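Local coordinates for ABC-type branched-chain amino acid transport systems periplasmic component-like protein (Thermomonospora curvata, PDB 4N03) that probably binds fatty acids such as palmitate and hands them to an ABC transporter for import, at residues K205-A219 / Q233-M247. Residues are numbered along the deposited sequence; the frame is centred on the assembly and turned at random. Where two conformers were deposited one is given.
Sequences KPTDRDMKSQVAALA and QQAASLAGIARSQGM
The amide of Gln234 reaches from helix 232-244 into the loop ahead of helix 212-220 and donates through NE2 to two backbone carbonyls. The bond from Gln234 NE2 to Asp208 O (3.0 Å) is nearly straight, with the acceptor close to the amide plane although NE2 stands above the carbonyl plane; the bond to Pro206 O is weak. A bend at chi2 (84°) swings the amide toward this loop, and OE1 is taken by Gly231 N, which fixes the amide's rotation. A leucine in its place would probably leave the carbonyls of Pro206 and Asp208 without this donor and set the loop free to shift.

One helical turn on, Ser237 OG, trans to its own N (chi1 179°), accepts from Met211 N at 2.9 Å, almost in line. Met211, a selenomethionine at the N-cap position, lays SE alongside Gln234 CB while its CB meets Leu238 CB (3.9 Å). Asp210 OD1 closes an Asx turn onto Lys212 N, and Ile241 CD1 packs against Lys212 CB (3.6 Å).

Farther along, Val215 presses both methyls against the partner helix, CG2 towards Leu238 and CG1 towards Ile241. Val215 CG1 also meets SE of selenomethionine Met247 at 3.7 Å. Met247 follows the Schellman motif at Gly246, and its CE ends against Leu218 and Ala219.

The axes of segments 212-219 and 233-244 come within 9.1 Å, with 49° between their N-to-C directions. Both helices pack on one face of the sheet, over strands 198-204, 170-176 and 251-253, in the second lobe of the periplasmic-binding-protein fold; Met211 and Leu238 both rest on Val174. The chemistry is thus divided: apolar packing joins the helices, whereas side-chain-to-backbone hydrogen bonds tie down a loop whose Pro206 side chain lies about 8 Å from the bound palmitic acid.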
loop_
_atom_site.group_PDB
_atom_site.type_symbol
_atom_site.label_atom_id
_atom_site.label_comp_id
_atom_site.label_asym_id
_atom_site.label_seq_id
_atom_site.Cartn_x
_atom_site.Cartn_y
_atom_site.Cartn_z
ATOM N N LYS A 205 4.455 -3.141 18.237
ATOM C CA LYS A 205 3.213 -2.399 17.998
ATOM C C LYS A 205 3.532 -1.037 17.360
ATOM O O LYS A 205 4.628 -0.541 17.503
ATOM C CB LYS A 205 2.487 -2.197 19.331
ATOM C CG LYS A 205 1.988 -3.517 19.958
ATOM C CD LYS A 205 1.263 -3.327 21.312
ATOM C CE LYS A 205 0.670 -4.630 21.935
ATOM N NZ LYS A 205 1.472 -5.918 21.998
ATOM N N PRO A 206 2.535 -0.418 16.712
ATOM C CA PRO A 206 2.775 0.872 16.076
ATOM C C PRO A 206 3.145 1.982 17.044
ATOM O O PRO A 206 3.810 2.932 16.655
ATOM C CB PRO A 206 1.451 1.138 15.370
ATOM C CG PRO A 206 0.850 -0.194 15.163
ATOM C CD PRO A 206 1.215 -0.951 16.369
ATOM N N THR A 207 2.787 1.797 18.308
ATOM C CA THR A 207 3.123 2.716 19.387
ATOM C C THR A 207 4.537 2.504 19.960
ATOM O O THR A 207 4.967 3.216 20.875
ATOM C CB THR A 207 2.057 2.590 20.494
ATOM O OG1 THR A 207 1.798 1.228 20.769
ATOM C CG2 THR A 207 0.783 3.302 20.093
ATOM N N ASP A 208 5.280 1.534 19.449
ATOM C CA ASP A 208 6.665 1.344 19.829
ATOM C C ASP A 208 7.511 2.268 18.954
ATOM O O ASP A 208 7.717 1.977 17.805
ATOM C CB ASP A 208 7.041 -0.133 19.694
ATOM C CG ASP A 208 6.334 -1.012 20.719
ATOM O OD1 ASP A 208 6.028 -0.560 21.851
ATOM O OD2 ASP A 208 6.109 -2.193 20.395
ATOM N N ARG A 209 8.000 3.357 19.546
ATOM C CA ARG A 209 8.633 4.461 18.849
ATOM C C ARG A 209 10.131 4.236 18.757
ATOM O O ARG A 209 10.790 4.782 17.867
ATOM C CB ARG A 209 8.370 5.777 19.610
ATOM C CG ARG A 209 6.891 6.113 19.784
ATOM C CD ARG A 209 6.643 7.489 20.392
ATOM N NE ARG A 209 7.111 8.577 19.530
ATOM C CZ ARG A 209 6.432 9.056 18.495
ATOM N NH1 ARG A 209 5.214 8.640 18.180
ATOM N NH2 ARG A 209 6.977 10.033 17.784
ATOM N N ASP A 210 10.692 3.510 19.689
ATOM C CA ASP A 210 12.131 3.407 19.868
ATOM C C ASP A 210 12.518 1.959 19.675
ATOM O O ASP A 210 12.064 1.091 20.431
ATOM C CB ASP A 210 12.426 3.856 21.307
ATOM C CG ASP A 210 13.874 3.975 21.628
ATOM O OD1 ASP A 210 14.742 3.404 20.969
ATOM O OD2 ASP A 210 14.164 4.682 22.629
HETATM N N MSE A 211 13.399 1.675 18.749
HETATM C CA MSE A 211 13.811 0.332 18.386
HETATM C C MSE A 211 15.077 -0.146 19.068
HETATM O O MSE A 211 15.642 -1.142 18.676
HETATM C CB MSE A 211 13.978 0.247 16.845
HETATM C CG MSE A 211 12.646 0.476 16.129
HETATM SE SE MSE A 211 11.410 -1.021 16.202
HETATM C CE MSE A 211 10.295 -0.419 17.740
ATOM N N LYS A 212 15.539 0.530 20.129
ATOM C CA LYS A 212 16.829 0.104 20.629
ATOM C C LYS A 212 16.840 -1.285 21.287
ATOM O O LYS A 212 17.822 -1.982 21.103
ATOM C CB LYS A 212 17.508 1.171 21.475
ATOM C CG LYS A 212 16.786 1.499 22.728
ATOM C CD LYS A 212 17.570 2.591 23.439
ATOM C CE LYS A 212 16.859 2.892 24.711
ATOM N NZ LYS A 212 17.685 3.721 25.620
ATOM N N SER A 213 15.762 -1.726 21.935
ATOM C CA SER A 213 15.740 -3.056 22.478
ATOM C C SER A 213 15.662 -4.100 21.373
ATOM O O SER A 213 16.246 -5.166 21.495
ATOM C CB SER A 213 14.603 -3.222 23.467
ATOM O OG SER A 213 13.337 -3.063 22.849
ATOM N N GLN A 214 14.973 -3.773 20.282
ATOM C CA GLN A 214 14.925 -4.673 19.140
ATOM C C GLN A 214 16.292 -4.830 18.506
ATOM O O GLN A 214 16.721 -5.952 18.178
ATOM C CB GLN A 214 13.918 -4.179 18.123
ATOM C CG GLN A 214 12.473 -4.352 18.536
ATOM C CD GLN A 214 12.061 -3.447 19.643
ATOM O OE1 GLN A 214 12.569 -2.325 19.823
ATOM N NE2 GLN A 214 11.124 -3.929 20.432
ATOM N N VAL A 215 17.011 -3.715 18.359
ATOM C CA VAL A 215 18.368 -3.791 17.828
ATOM C C VAL A 215 19.278 -4.632 18.720
ATOM O O VAL A 215 20.076 -5.441 18.221
ATOM C CB VAL A 215 18.918 -2.371 17.582
ATOM C CG1 VAL A 215 20.409 -2.418 17.242
ATOM C CG2 VAL A 215 18.162 -1.666 16.456
ATOM N N ALA A 216 19.172 -4.444 20.030
ATOM C CA ALA A 216 19.969 -5.235 20.960
ATOM C C ALA A 216 19.666 -6.731 20.782
ATOM O O ALA A 216 20.570 -7.578 20.803
ATOM C CB ALA A 216 19.694 -4.826 22.414
ATOM N N ALA A 217 18.386 -7.060 20.627
ATOM C CA ALA A 217 18.010 -8.454 20.469
ATOM C C ALA A 217 18.530 -9.029 19.144
ATOM O O ALA A 217 19.017 -10.159 19.101
ATOM C CB ALA A 217 16.504 -8.603 20.561
ATOM N N LEU A 218 18.419 -8.258 18.055
ATOM C CA LEU A 218 18.955 -8.669 16.770
ATOM C C LEU A 218 20.457 -8.957 16.833
ATOM O O LEU A 218 20.954 -9.918 16.242
ATOM C CB LEU A 218 18.661 -7.607 15.704
ATOM C CG LEU A 218 17.193 -7.457 15.346
ATOM C CD1 LEU A 218 16.970 -6.134 14.674
ATOM C CD2 LEU A 218 16.739 -8.578 14.436
ATOM N N ALA A 219 21.197 -8.103 17.528
ATOM C CA ALA A 219 22.618 -8.275 17.681
ATOM C C ALA A 219 22.911 -9.528 18.519
ATOM O O ALA A 219 23.800 -10.310 18.182
ATOM C CB ALA A 219 23.212 -7.040 18.315
ATOM N N GLN A 233 8.699 5.871 11.260
ATOM C CA GLN A 233 9.340 6.139 12.539
ATOM C C GLN A 233 10.186 4.969 13.006
ATOM O O GLN A 233 11.332 5.119 13.471
ATOM C CB GLN A 233 8.300 6.479 13.591
ATOM C CG GLN A 233 8.801 6.509 15.029
ATOM C CD GLN A 233 7.677 6.730 16.011
ATOM O OE1 GLN A 233 7.795 7.550 16.909
ATOM N NE2 GLN A 233 6.606 5.986 15.867
ATOM N N GLN A 234 9.658 3.748 12.899
ATOM C CA GLN A 234 10.389 2.548 13.299
ATOM C C GLN A 234 11.587 2.329 12.403
ATOM O O GLN A 234 12.649 1.909 12.880
ATOM C CB GLN A 234 9.519 1.310 13.351
ATOM C CG GLN A 234 8.480 1.353 14.452
ATOM C CD GLN A 234 7.195 2.075 14.129
ATOM O OE1 GLN A 234 6.874 2.295 12.972
ATOM N NE2 GLN A 234 6.435 2.404 15.172
ATOM N N ALA A 235 11.434 2.560 11.110
ATOM C CA ALA A 235 12.568 2.392 10.192
ATOM C C ALA A 235 13.708 3.325 10.546
ATOM O O ALA A 235 14.868 2.917 10.571
ATOM C CB ALA A 235 12.140 2.634 8.756
ATOM N N ALA A 236 13.405 4.611 10.801
ATOM C CA ALA A 236 14.447 5.569 11.153
ATOM C C ALA A 236 15.163 5.121 12.408
ATOM O O ALA A 236 16.380 5.220 12.515
ATOM C CB ALA A 236 13.884 6.958 11.296
ATOM N N SER A 237 14.395 4.712 13.426
ATOM C CA SER A 237 14.962 4.332 14.713
ATOM C C SER A 237 15.831 3.076 14.554
ATOM O O SER A 237 16.973 3.010 14.969
ATOM C CB SER A 237 13.858 4.116 15.732
ATOM O OG SER A 237 14.387 3.723 16.973
ATOM N N LEU A 238 15.269 2.034 13.939
ATOM C CA LEU A 238 15.994 0.790 13.803
ATOM C C LEU A 238 17.271 0.953 12.987
ATOM O O LEU A 238 18.343 0.497 13.377
ATOM C CB LEU A 238 15.084 -0.278 13.193
ATOM C CG LEU A 238 15.769 -1.644 13.086
ATOM C CD1 LEU A 238 14.787 -2.772 13.305
ATOM C CD2 LEU A 238 16.409 -1.760 11.724
ATOM N N ALA A 239 17.157 1.623 11.833
ATOM C CA ALA A 239 18.319 1.759 10.969
ATOM C C ALA A 239 19.375 2.590 11.657
ATOM O O ALA A 239 20.542 2.249 11.671
ATOM C CB ALA A 239 17.923 2.375 9.614
ATOM N N GLY A 240 18.966 3.724 12.233
ATOM C CA GLY A 240 19.943 4.579 12.894
ATOM C C GLY A 240 20.632 3.904 14.048
ATOM O O GLY A 240 21.858 3.963 14.172
ATOM N N ILE A 241 19.874 3.239 14.921
ATOM C CA ILE A 241 20.492 2.582 16.048
ATOM C C ILE A 241 21.411 1.440 15.575
ATOM O O ILE A 241 22.522 1.270 16.056
ATOM C CB ILE A 241 19.446 2.136 17.072
ATOM C CG1 ILE A 241 18.695 3.320 17.646
ATOM C CG2 ILE A 241 20.099 1.338 18.178
ATOM C CD1 ILE A 241 17.433 2.896 18.365
ATOM N N ALA A 242 20.936 0.621 14.632
ATOM C CA ALA A 242 21.760 -0.479 14.140
ATOM C C ALA A 242 23.091 0.022 13.629
ATOM O O ALA A 242 24.148 -0.514 13.970
ATOM C CB ALA A 242 21.041 -1.254 13.038
ATOM N N ARG A 243 23.073 1.100 12.795
ATOM C CA ARG A 243 24.339 1.535 12.237
ATOM C C ARG A 243 25.229 2.183 13.292
ATOM O O ARG A 243 26.438 2.010 13.245
ATOM C CB ARG A 243 24.110 2.491 11.058
ATOM C CG ARG A 243 23.284 1.857 9.944
ATOM C CD ARG A 243 23.812 0.519 9.484
ATOM N NE ARG A 243 22.966 -0.010 8.420
ATOM C CZ ARG A 243 22.776 -1.300 8.162
ATOM N NH1 ARG A 243 23.361 -2.249 8.890
ATOM N NH2 ARG A 243 21.973 -1.633 7.182
ATOM N N SER A 244 24.621 2.817 14.294
ATOM C CA SER A 244 25.398 3.421 15.403
ATOM C C SER A 244 26.053 2.374 16.283
ATOM O O SER A 244 26.943 2.659 17.061
ATOM C CB SER A 244 24.478 4.293 16.291
ATOM O OG SER A 244 23.635 3.510 17.147
ATOM N N GLN A 245 25.592 1.108 16.190
ATOM C CA GLN A 245 26.125 -0.035 16.894
ATOM C C GLN A 245 27.127 -0.794 16.052
ATOM O O GLN A 245 27.628 -1.826 16.487
ATOM C CB GLN A 245 25.008 -0.952 17.401
ATOM C CG GLN A 245 24.199 -0.333 18.529
ATOM C CD GLN A 245 25.016 -0.194 19.778
ATOM O OE1 GLN A 245 25.752 -1.075 20.135
ATOM N NE2 GLN A 245 24.977 0.956 20.387
ATOM N N GLY A 246 27.440 -0.324 14.852
ATOM C CA GLY A 246 28.379 -1.003 13.994
ATOM C C GLY A 246 27.809 -2.199 13.248
ATOM O O GLY A 246 28.555 -2.930 12.646
HETATM N N MSE A 247 26.502 -2.349 13.236
HETATM C CA MSE A 247 25.891 -3.505 12.546
HETATM C C MSE A 247 25.962 -3.235 11.073
HETATM O O MSE A 247 25.663 -2.113 10.595
HETATM C CB MSE A 247 24.452 -3.676 12.992
HETATM C CG MSE A 247 24.469 -4.046 14.465
HETATM SE SE MSE A 247 22.681 -4.371 15.140
HETATM C CE MSE A 247 22.330 -6.152 14.442
#